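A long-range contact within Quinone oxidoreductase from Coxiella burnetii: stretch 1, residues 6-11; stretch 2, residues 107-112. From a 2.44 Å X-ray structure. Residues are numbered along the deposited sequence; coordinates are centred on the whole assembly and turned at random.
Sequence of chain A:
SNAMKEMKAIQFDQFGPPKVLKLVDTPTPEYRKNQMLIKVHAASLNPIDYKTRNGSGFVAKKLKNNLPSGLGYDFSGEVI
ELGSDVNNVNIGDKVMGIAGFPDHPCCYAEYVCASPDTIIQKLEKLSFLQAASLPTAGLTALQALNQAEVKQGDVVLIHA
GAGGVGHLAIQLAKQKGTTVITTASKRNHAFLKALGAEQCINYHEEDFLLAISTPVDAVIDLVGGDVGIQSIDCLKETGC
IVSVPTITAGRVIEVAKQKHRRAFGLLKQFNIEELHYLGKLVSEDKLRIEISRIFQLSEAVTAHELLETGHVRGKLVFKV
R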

# COMPACT_ATOMS: atom_id res chain seq x y z
N GLU A 6 12.61 20.09 18.06
CA GLU A 6 11.63 20.39 17.01
C GLU A 6 11.90 19.65 15.70
O GLU A 6 13.03 19.25 15.41
CB GLU A 6 11.58 21.88 16.70
CG GLU A 6 10.88 22.75 17.73
CD GLU A 6 9.85 23.67 17.09
OE1 GLU A 6 10.09 24.89 17.01
OE2 GLU A 6 8.82 23.15 16.63
N MSE A 7 10.84 19.51 14.90
CA MSE A 7 10.93 18.97 13.55
C MSE A 7 9.80 19.53 12.68
O MSE A 7 8.82 20.08 13.19
CB MSE A 7 10.82 17.45 13.58
CG MSE A 7 9.48 16.92 14.12
SE MSE A 7 9.20 15.06 13.69
CE MSE A 7 7.31 14.85 14.18
N LYS A 8 9.96 19.39 11.36
CA LYS A 8 8.89 19.70 10.40
C LYS A 8 8.06 18.44 10.16
O LYS A 8 8.60 17.34 10.01
CB LYS A 8 9.48 20.20 9.07
CG LYS A 8 10.45 21.38 9.21
CD LYS A 8 11.07 21.75 7.85
CE LYS A 8 12.02 22.95 7.95
NZ LYS A 8 13.36 22.60 8.51
N ALA A 9 6.74 18.61 10.11
CA ALA A 9 5.82 17.51 9.86
C ALA A 9 4.50 18.00 9.27
O ALA A 9 4.08 19.13 9.53
CB ALA A 9 5.55 16.75 11.14
N ILE A 10 3.86 17.16 8.46
CA ILE A 10 2.54 17.48 7.91
C ILE A 10 1.49 17.08 8.92
O ILE A 10 1.48 15.96 9.40
CB ILE A 10 2.27 16.76 6.57
CG1 ILE A 10 3.18 17.30 5.46
CG2 ILE A 10 0.80 16.90 6.16
CD1 ILE A 10 2.90 18.73 5.05
N GLN A 11 0.61 18.01 9.27
CA GLN A 11 -0.52 17.70 10.14
C GLN A 11 -1.79 18.23 9.52
O GLN A 11 -1.75 19.03 8.59
CB GLN A 11 -0.32 18.28 11.53
CG GLN A 11 0.58 17.41 12.40
CD GLN A 11 0.91 18.02 13.74
OE1 GLN A 11 1.74 17.49 14.47
NE2 GLN A 11 0.28 19.14 14.09
N CYS A 107 4.26 9.54 9.36
CA CYS A 107 5.46 9.44 8.54
C CYS A 107 5.73 10.62 7.59
O CYS A 107 6.86 10.77 7.12
CB CYS A 107 5.45 8.13 7.75
SG CYS A 107 5.67 6.65 8.75
N TYR A 108 4.72 11.44 7.29
CA TYR A 108 4.95 12.70 6.57
C TYR A 108 5.67 13.64 7.53
O TYR A 108 5.08 14.60 8.04
CB TYR A 108 3.65 13.38 6.13
CG TYR A 108 2.73 12.64 5.16
CD1 TYR A 108 2.91 11.30 4.83
CD2 TYR A 108 1.63 13.31 4.62
CE1 TYR A 108 2.03 10.66 3.96
CE2 TYR A 108 0.76 12.68 3.75
CZ TYR A 108 0.95 11.36 3.43
OH TYR A 108 0.06 10.75 2.57
N ALA A 109 6.95 13.37 7.79
CA ALA A 109 7.69 14.06 8.85
C ALA A 109 9.18 13.72 8.82
O ALA A 109 9.59 12.74 8.21
CB ALA A 109 7.11 13.72 10.20
N GLU A 110 9.98 14.54 9.48
CA GLU A 110 11.43 14.38 9.48
C GLU A 110 11.92 13.29 10.44
O GLU A 110 13.01 12.76 10.27
CB GLU A 110 12.09 15.72 9.83
CG GLU A 110 11.88 16.81 8.78
CD GLU A 110 12.56 18.12 9.14
OE1 GLU A 110 12.58 18.49 10.34
OE2 GLU A 110 13.07 18.79 8.22
N TYR A 111 11.12 12.98 11.46
CA TYR A 111 11.44 11.93 12.43
C TYR A 111 10.21 11.10 12.75
O TYR A 111 9.10 11.63 12.86
CB TYR A 111 12.00 12.53 13.73
CG TYR A 111 13.29 13.29 13.54
CD1 TYR A 111 14.52 12.65 13.70
CD2 TYR A 111 13.29 14.63 13.20
CE1 TYR A 111 15.71 13.34 13.52
CE2 TYR A 111 14.47 15.33 13.02
CZ TYR A 111 15.68 14.69 13.18
OH TYR A 111 16.85 15.38 13.00
N VAL A 112 10.42 9.79 12.90
CA VAL A 112 9.36 8.90 13.37
C VAL A 112 9.85 8.01 14.50
O VAL A 112 11.05 7.76 14.64
CB VAL A 112 8.79 8.02 12.24
CG1 VAL A 112 8.20 8.88 11.14
CG2 VAL A 112 9.87 7.08 11.67
O HOH W 1 2.94 13.60 9.95

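How does the contact begin along stretch 2? Cys107 lies out of reach, so the first partner is Tyr108. Its carbonyl O accepts a hydrogen bond from Ile10 N at 2.9 Å, nearly straight at 171°, and a water joins the same site, donating to Tyr108 O at 3.0 Å and to Ile10 O at 2.8 Å. Both side chains start toward the opposite stretch and meet at their roots, Ile10 CB to Tyr108 CB at 3.7 Å. The end of Ile10 then leads away, while its CG2 lies at the edge of the tyrosine ring, near the ring plane.

Why do two alanines meet at the centre? Ala9 and Ala109 form a single beta bridge between backbones running in roughly opposite directions. Ala9 CB and Ala109 CB touch at 3.5 Å; both residues are buried, and their small side chains fit this close packing beside the bridge, where the CA atoms of Ala9 and Ala109 are 4.0 Å apart. Met7 adds its CE atom, 4.1 Å from Ala109 CB.

What does Glu110 contribute that backbone alone could not? Its N donates to Lys8 O at 3.2 Å, but its side chain, with chi1 m and chi2 t, also reaches back to the strand. There Glu110 OE1 accepts a hydrogen bond from Lys8 N at 3.0 Å and 178°, so a carboxylate takes the role a backbone carbonyl often plays. The other oxygen, OE2, forms a long salt bridge with Lys8 NZ at 3.8 Å; lysine suits this exposed position, its CD lying 3.6 Å from Glu110 OE2 while its amine ends near the same carboxylate.

How does Tyr111 close the contact? Its ring presents an edge to Met7, a buried selenomethionine: Met7 CB lies 3.8 Å from Tyr111 CD2, and Met7 SE approaches Tyr111 O to 3.5 Å. The long, flexible Met7 side chain can thus touch both Ala109 and Tyr111. Val112 makes no contact.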